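Local coordinates for protein thermophilic dibenzothiophene desulfurization enzyme C (Paenibacillus sp. A11-2, PDB 5XDD) that probably oxidises dibenzothiophene in two steps, through the 5-oxide to the 5,5-dioxide, using reduced FMN and molecular oxygen, at residues C[126-131]-C[169-174]; C[243-248]-C[332-337]. One frame throughout, in Å; residues are numbered along the deposited sequence.

Contact 1 (126-131 with 169-174) lies in the beta-sheet middle domain and contact 2 (243-248 with 332-337) in the helical part of the acyl-CoA dehydrogenase-type fold. Their centres are 22 Å apart and their nearest atoms about 6 Å, so they do not touch; a bound indole bridges them. S128 CB comes within 3.2 Å of indole C7, and W247 CZ2 of contact 2 lies 3.6 Å from indole C2. Contact 1 also holds the flavin directly through N126 and S129, whereas the side chain of T248 in contact 2 stays about 11 Å from FMN. Y100, on helix 85-104, sets its ring edge-to-face with both F171 and W247.

Contact 1 of 2, residues C[126-131]-C[169-174]; sequences NASSEN and LVFAVT. With FMN (flavin mononucleotide), chain M; IND (indole), chain Q.
A127 is held to the neighbouring strand through both backbone polar groups: its N donates to L169 O (2.8 Å), and its O accepts from F171 N. These bonds pair strand 124-127 in parallel with strand 167-174, N126 beside L169 and A127 beside V170. The A127 carbonyl oxygen also takes a CA-H contact from V170, while A127 CB and V170 CG2 meet on the face that F217 covers. On the other face, the N126 amide uses both ends on the flavin: OD1 accepts from FMN N3 at 3.0 Å (162°), and ND2 donates to FMN O4 at 2.9 Å. The pair fixes the amide's flip, and chi1 of 80° sets CG between the backbone N and the carbonyl carbon, pointing to the flavin. OD1 has a second donor, S128 OG, 2.8 Å away and tilted 17° from the carbonyl plane. That hydroxyl oxygen also lies only 3.0 Å from F171 CD1, approaching the ring obliquely. S128 O accepts a hydrogen bond from K156 NZ. Beyond the strand end, S129 OG lies by FMN O2, so close that the exact length of the bond is doubtful. Together the strand end and the loop with S128 and S129 that follows form the flavin-binding edge of the acyl-CoA dehydrogenase-type middle domain, with N126, S128 and S129 as FMN-site residues.

Contact 2 of 2, residues C[243-248]-C[332-337]; sequences KPSLWT and EQRGQL. With IND (indole), chain Q; SO4 (sulfate ion), chain P.
S245 O is gripped by two nitrogens of R334, NE at 2.9 Å and NH2 at 3.1 Å, in a side-on, bifurcated arrangement. The contact joins the 3-10 turn 243-246, which leads into helix 247-276, to helix 331-358 in the helical part of the acyl-CoA dehydrogenase-type fold. The oxygen lies near the guanidinium plane for both bonds, but the two donors reach it differently: NH2 lies in the carbonyl plane, whereas NE stands above it, 50° out. The arginine arrives there because CG is anti to its backbone N (chi1 -176°) and the chain then bends at chi2 (-84°). On the way its CG passes 3.4 Å from S245 OG, a hydroxyl hydrogen-bonded to S242 O. NH2 also comes within 3.5 Å of T248 CB, whose OG1 is bonded to S411 O. The remaining nitrogen, NH1, forms a salt bridge with S414 OXT, so one guanidinium ties the turn to the chain's C-terminus. Replacing R334 with a leucine would probably leave S245 O without both of these donors and the terminal carboxylate without this charged mate. Beside this polar grip, L246 sends its end back towards the helix although its CB points away, and its CD2 meets L337 CD2 with the two side chains crossing at about a right angle. W247 turns the other way, its ring donating NE1 to S96 O, and its CH2 lies 3.7 Å from indole C9.

Contact 1 of 2, residues C[126-131]-C[169-174]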
loop_
_atom_site.group_PDB
_atom_site.type_symbol
_atom_site.label_atom_id
_atom_site.label_comp_id
_atom_site.label_asym_id
_atom_site.label_seq_id
_atom_site.Cartn_x
_atom_site.Cartn_y
_atom_site.Cartn_z
ATOM N N ASN C 126 -26.906 12.876 -22.171
ATOM C CA ASN C 126 -25.942 13.648 -22.955
ATOM C C ASN C 126 -25.259 12.775 -23.990
ATOM O O ASN C 126 -25.221 11.551 -23.884
ATOM C CB ASN C 126 -24.884 14.342 -22.086
ATOM C CG ASN C 126 -23.800 13.421 -21.668
ATOM O OD1 ASN C 126 -22.717 13.362 -22.267
ATOM N ND2 ASN C 126 -24.079 12.677 -20.636
ATOM N N ALA C 127 -24.765 13.438 -25.038
ATOM C CA ALA C 127 -24.022 12.805 -26.124
ATOM C C ALA C 127 -22.851 13.729 -26.465
ATOM O O ALA C 127 -23.003 14.682 -27.234
ATOM C CB ALA C 127 -24.922 12.551 -27.332
ATOM N N SER C 128 -21.677 13.423 -25.916
ATOM C CA SER C 128 -20.568 14.372 -25.857
ATOM C C SER C 128 -19.261 13.747 -26.335
ATOM O O SER C 128 -18.594 14.286 -27.224
ATOM C CB SER C 128 -20.392 14.879 -24.420
ATOM O OG SER C 128 -21.614 15.335 -23.899
ATOM N N SER C 129 -18.882 12.610 -25.731
ATOM C CA SER C 129 -17.622 11.946 -26.048
ATOM C C SER C 129 -17.734 11.094 -27.317
ATOM O O SER C 129 -18.822 10.729 -27.767
ATOM C CB SER C 129 -17.161 11.084 -24.864
ATOM O OG SER C 129 -16.791 11.944 -23.786
ATOM N N GLU C 130 -16.571 10.783 -27.896
ATOM C CA GLU C 130 -16.473 10.010 -29.131
ATOM C C GLU C 130 -15.435 8.913 -28.960
ATOM O O GLU C 130 -14.662 8.909 -28.003
ATOM C CB GLU C 130 -16.121 10.932 -30.310
ATOM C CG GLU C 130 -17.132 12.084 -30.453
ATOM C CD GLU C 130 -16.898 12.949 -31.664
ATOM O OE1 GLU C 130 -16.128 12.554 -32.557
ATOM O OE2 GLU C 130 -17.504 14.027 -31.730
ATOM N N ASN C 131 -15.419 7.968 -29.899
ATOM C CA ASN C 131 -14.459 6.864 -29.852
ATOM C C ASN C 131 -13.445 6.947 -30.983
ATOM O O ASN C 131 -13.348 6.028 -31.800
ATOM C CB ASN C 131 -15.185 5.517 -29.915
ATOM C CG ASN C 131 -14.247 4.330 -29.669
ATOM O OD1 ASN C 131 -13.640 4.208 -28.601
ATOM N ND2 ASN C 131 -14.131 3.455 -30.659
ATOM N N LEU C 169 -28.237 16.701 -24.047
ATOM C CA LEU C 169 -27.180 17.695 -24.193
ATOM C C LEU C 169 -26.139 17.144 -25.150
ATOM O O LEU C 169 -25.494 16.131 -24.859
ATOM C CB LEU C 169 -26.572 18.026 -22.827
ATOM C CG LEU C 169 -25.333 18.930 -22.777
ATOM C CD1 LEU C 169 -25.602 20.315 -23.309
ATOM C CD2 LEU C 169 -24.797 19.036 -21.342
ATOM N N VAL C 170 -25.969 17.809 -26.287
ATOM C CA VAL C 170 -25.192 17.302 -27.404
ATOM C C VAL C 170 -24.090 18.303 -27.728
ATOM O O VAL C 170 -24.322 19.517 -27.685
ATOM C CB VAL C 170 -26.097 17.075 -28.634
ATOM C CG1 VAL C 170 -25.301 16.564 -29.829
ATOM C CG2 VAL C 170 -27.189 16.080 -28.322
ATOM N N PHE C 171 -22.899 17.792 -28.086
ATOM C CA PHE C 171 -21.753 18.602 -28.455
ATOM C C PHE C 171 -21.247 18.228 -29.836
ATOM O O PHE C 171 -21.103 17.045 -30.157
ATOM C CB PHE C 171 -20.573 18.413 -27.461
ATOM C CG PHE C 171 -20.857 18.887 -26.075
ATOM C CD1 PHE C 171 -21.542 18.091 -25.168
ATOM C CD2 PHE C 171 -20.430 20.124 -25.676
ATOM C CE1 PHE C 171 -21.792 18.543 -23.880
ATOM C CE2 PHE C 171 -20.679 20.589 -24.398
ATOM C CZ PHE C 171 -21.367 19.804 -23.504
ATOM N N ALA C 172 -20.886 19.246 -30.613
ATOM C CA ALA C 172 -20.364 19.067 -31.956
ATOM C C ALA C 172 -19.354 20.172 -32.252
ATOM O O ALA C 172 -19.223 21.144 -31.498
ATOM C CB ALA C 172 -21.477 19.082 -32.991
ATOM N N VAL C 173 -18.651 20.014 -33.372
ATOM C CA VAL C 173 -17.660 20.978 -33.841
ATOM C C VAL C 173 -18.094 21.503 -35.202
ATOM O O VAL C 173 -18.429 20.722 -36.102
ATOM C CB VAL C 173 -16.248 20.376 -33.924
ATOM C CG1 VAL C 173 -15.817 19.859 -32.551
ATOM C CG2 VAL C 173 -16.203 19.260 -34.924
ATOM N N THR C 174 -18.029 22.821 -35.367
ATOM C CA THR C 174 -18.507 23.437 -36.599
ATOM C C THR C 174 -17.671 22.976 -37.793
ATOM O O THR C 174 -16.462 22.749 -37.693
ATOM C CB THR C 174 -18.476 24.963 -36.498
ATOM O OG1 THR C 174 -17.138 25.411 -36.213
ATOM C CG2 THR C 174 -19.446 25.452 -35.414
HETATM N N1 FMN M . -18.253 10.739 -21.456
HETATM C C2 FMN M . -19.133 11.735 -21.796
HETATM O O2 FMN M . -18.774 12.665 -22.518
HETATM N N3 FMN M . -20.433 11.684 -21.346
HETATM C C4 FMN M . -20.850 10.649 -20.549
HETATM O O4 FMN M . -22.018 10.658 -20.148
HETATM C C4A FMN M . -19.967 9.616 -20.198
HETATM N N5 FMN M . -20.390 8.558 -19.381
HETATM C C5A FMN M . -19.481 7.551 -19.040
HETATM C C6 FMN M . -19.886 6.492 -18.221
HETATM C C7 FMN M . -18.986 5.474 -17.876
HETATM C C7M FMN M . -19.440 4.348 -16.987
HETATM C C8 FMN M . -17.683 5.526 -18.350
HETATM C C8M FMN M . -16.667 4.466 -18.007
HETATM C C9 FMN M . -17.270 6.585 -19.156
HETATM C C9A FMN M . -18.155 7.611 -19.512
HETATM N N10 FMN M . -17.724 8.691 -20.289
HETATM C C10 FMN M . -18.650 9.672 -20.660
HETATM C "C1'" FMN M . -16.349 8.694 -20.941
HETATM C "C2'" FMN M . -15.129 9.535 -20.643
HETATM O "O2'" FMN M . -15.451 10.918 -20.833
HETATM C "C3'" FMN M . -14.034 9.068 -21.631
HETATM O "O3'" FMN M . -14.445 9.272 -22.980
HETATM C "C4'" FMN M . -13.634 7.578 -21.538
HETATM O "O4'" FMN M . -13.775 7.137 -20.192
HETATM C "C5'" FMN M . -12.205 7.327 -22.059
HETATM O "O5'" FMN M . -12.039 6.003 -22.569
HETATM P P FMN M . -10.595 5.243 -22.686
HETATM O O1P FMN M . -9.880 5.424 -21.323
HETATM O O2P FMN M . -9.754 5.836 -23.786
HETATM O O3P FMN M . -10.767 3.782 -23.084
HETATM N N1 IND Q . -20.703 15.975 -20.557
HETATM C C2 IND Q . -20.762 15.140 -19.511
HETATM C C3 IND Q . -19.576 14.636 -19.481
HETATM C C4 IND Q . -17.357 14.694 -20.658
HETATM C C5 IND Q . -16.717 15.314 -21.732
HETATM C C6 IND Q . -17.409 16.249 -22.517
HETATM C C7 IND Q . -18.744 16.567 -22.218
HETATM C C8 IND Q . -19.400 15.952 -21.168
HETATM C C9 IND Q . -18.677 14.992 -20.367
#

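Contact 2 of 2, residues C[243-248]-C[332-337]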
loop_
_atom_site.group_PDB
_atom_site.type_symbol
_atom_site.label_atom_id
_atom_site.label_comp_id
_atom_site.label_asym_id
_atom_site.label_seq_id
_atom_site.Cartn_x
_atom_site.Cartn_y
_atom_site.Cartn_z
ATOM N N LYS C 243 -17.309 31.974 -15.051
ATOM C CA LYS C 243 -18.162 31.180 -14.180
ATOM C C LYS C 243 -18.430 29.787 -14.730
ATOM O O LYS C 243 -18.460 28.833 -13.928
ATOM C CB LYS C 243 -19.474 31.944 -13.945
ATOM C CG LYS C 243 -20.404 31.326 -12.919
ATOM C CD LYS C 243 -19.905 31.557 -11.507
ATOM C CE LYS C 243 -20.920 31.056 -10.511
ATOM N NZ LYS C 243 -22.244 31.717 -10.667
ATOM N N PRO C 244 -18.619 29.592 -16.037
ATOM C CA PRO C 244 -18.855 28.226 -16.537
ATOM C C PRO C 244 -17.703 27.289 -16.317
ATOM O O PRO C 244 -17.903 26.071 -16.416
ATOM C CB PRO C 244 -19.128 28.428 -18.035
ATOM C CG PRO C 244 -19.603 29.847 -18.140
ATOM C CD PRO C 244 -18.838 30.607 -17.086
ATOM N N SER C 245 -16.501 27.792 -16.012
ATOM C CA SER C 245 -15.405 26.874 -15.709
ATOM C C SER C 245 -15.635 26.105 -14.399
ATOM O O SER C 245 -14.862 25.187 -14.091
ATOM C CB SER C 245 -14.053 27.631 -15.659
ATOM O OG SER C 245 -13.990 28.507 -14.545
ATOM N N LEU C 246 -16.657 26.448 -13.626
ATOM C CA LEU C 246 -17.077 25.619 -12.503
ATOM C C LEU C 246 -17.684 24.284 -12.937
ATOM O O LEU C 246 -17.850 23.394 -12.096
ATOM C CB LEU C 246 -18.107 26.361 -11.647
ATOM C CG LEU C 246 -17.637 27.584 -10.883
ATOM C CD1 LEU C 246 -18.795 28.041 -10.028
ATOM C CD2 LEU C 246 -16.401 27.284 -9.993
ATOM N N TRP C 247 -18.010 24.104 -14.208
ATOM C CA TRP C 247 -18.713 22.884 -14.579
ATOM C C TRP C 247 -17.861 21.659 -14.243
ATOM O O TRP C 247 -18.381 20.636 -13.776
ATOM C CB TRP C 247 -19.092 22.882 -16.073
ATOM C CG TRP C 247 -19.714 21.556 -16.501
ATOM C CD1 TRP C 247 -21.046 21.188 -16.390
ATOM C CD2 TRP C 247 -19.042 20.430 -17.067
ATOM N NE1 TRP C 247 -21.224 19.922 -16.843
ATOM C CE2 TRP C 247 -20.017 19.426 -17.277
ATOM C CE3 TRP C 247 -17.707 20.156 -17.398
ATOM C CZ2 TRP C 247 -19.699 18.166 -17.787
ATOM C CZ3 TRP C 247 -17.394 18.903 -17.915
ATOM C CH2 TRP C 247 -18.391 17.923 -18.112
ATOM N N THR C 248 -16.553 21.757 -14.451
ATOM C CA THR C 248 -15.690 20.587 -14.307
ATOM C C THR C 248 -15.529 20.183 -12.848
ATOM O O THR C 248 -15.788 19.006 -12.523
ATOM C CB THR C 248 -14.350 20.833 -14.998
ATOM O OG1 THR C 248 -14.579 21.252 -16.345
ATOM C CG2 THR C 248 -13.527 19.509 -15.072
ATOM N N GLU C 332 -7.954 31.726 -9.223
ATOM C CA GLU C 332 -7.398 31.158 -8.002
ATOM C C GLU C 332 -8.472 30.448 -7.179
ATOM O O GLU C 332 -8.215 29.393 -6.589
ATOM C CB GLU C 332 -6.718 32.262 -7.189
ATOM C CG GLU C 332 -5.534 32.925 -7.909
ATOM C CD GLU C 332 -5.914 34.130 -8.798
ATOM O OE1 GLU C 332 -6.983 34.118 -9.455
ATOM O OE2 GLU C 332 -5.123 35.103 -8.840
ATOM N N GLN C 333 -9.680 31.018 -7.121
ATOM C CA GLN C 333 -10.795 30.337 -6.467
ATOM C C GLN C 333 -11.216 29.088 -7.235
ATOM O O GLN C 333 -11.490 28.049 -6.624
ATOM C CB GLN C 333 -11.984 31.283 -6.330
ATOM C CG GLN C 333 -11.730 32.419 -5.374
ATOM C CD GLN C 333 -12.753 33.514 -5.512
ATOM O OE1 GLN C 333 -13.288 33.753 -6.596
ATOM N NE2 GLN C 333 -13.035 34.187 -4.405
ATOM N N ARG C 334 -11.290 29.173 -8.565
ATOM C CA ARG C 334 -11.701 28.015 -9.356
ATOM C C ARG C 334 -10.636 26.933 -9.303
ATOM O O ARG C 334 -10.946 25.741 -9.206
ATOM C CB ARG C 334 -11.960 28.432 -10.802
ATOM C CG ARG C 334 -12.493 27.326 -11.740
ATOM C CD ARG C 334 -11.462 26.433 -12.352
ATOM N NE ARG C 334 -12.117 25.496 -13.263
ATOM C CZ ARG C 334 -11.555 24.420 -13.807
ATOM N NH1 ARG C 334 -10.293 24.090 -13.531
ATOM N NH2 ARG C 334 -12.265 23.658 -14.626
ATOM N N GLY C 335 -9.373 27.345 -9.376
ATOM C CA GLY C 335 -8.281 26.395 -9.335
ATOM C C GLY C 335 -8.128 25.737 -7.985
ATOM O O GLY C 335 -7.809 24.549 -7.901
ATOM N N GLN C 336 -8.317 26.495 -6.908
ATOM C CA GLN C 336 -8.302 25.875 -5.596
ATOM C C GLN C 336 -9.414 24.848 -5.485
ATOM O O GLN C 336 -9.221 23.766 -4.922
ATOM C CB GLN C 336 -8.442 26.927 -4.488
ATOM C CG GLN C 336 -7.142 27.505 -3.958
ATOM C CD GLN C 336 -6.370 26.500 -3.113
ATOM O OE1 GLN C 336 -6.961 25.597 -2.494
ATOM N NE2 GLN C 336 -5.042 26.641 -3.091
ATOM N N LEU C 337 -10.603 25.195 -5.972
ATOM C CA LEU C 337 -11.726 24.274 -5.896
ATOM C C LEU C 337 -11.441 23.001 -6.679
ATOM O O LEU C 337 -11.721 21.901 -6.193
ATOM C CB LEU C 337 -12.981 24.946 -6.425
ATOM C CG LEU C 337 -14.199 24.007 -6.496
ATOM C CD1 LEU C 337 -14.665 23.611 -5.100
ATOM C CD2 LEU C 337 -15.308 24.624 -7.279
HETATM N N1 IND Q . -20.703 15.975 -20.557
HETATM C C2 IND Q . -20.762 15.140 -19.511
HETATM C C3 IND Q . -19.576 14.636 -19.481
HETATM C C4 IND Q . -17.357 14.694 -20.658
HETATM C C5 IND Q . -16.717 15.314 -21.732
HETATM C C6 IND Q . -17.409 16.249 -22.517
HETATM C C7 IND Q . -18.744 16.567 -22.218
HETATM C C8 IND Q . -19.400 15.952 -21.168
HETATM C C9 IND Q . -18.677 14.992 -20.367
HETATM S S SO4 P . -13.393 33.782 -0.748
HETATM O O1 SO4 P . -14.576 33.068 -0.273
HETATM O O2 SO4 P . -12.642 34.240 0.414
HETATM O O3 SO4 P . -12.485 32.949 -1.539
HETATM O O4 SO4 P . -13.815 34.915 -1.570
#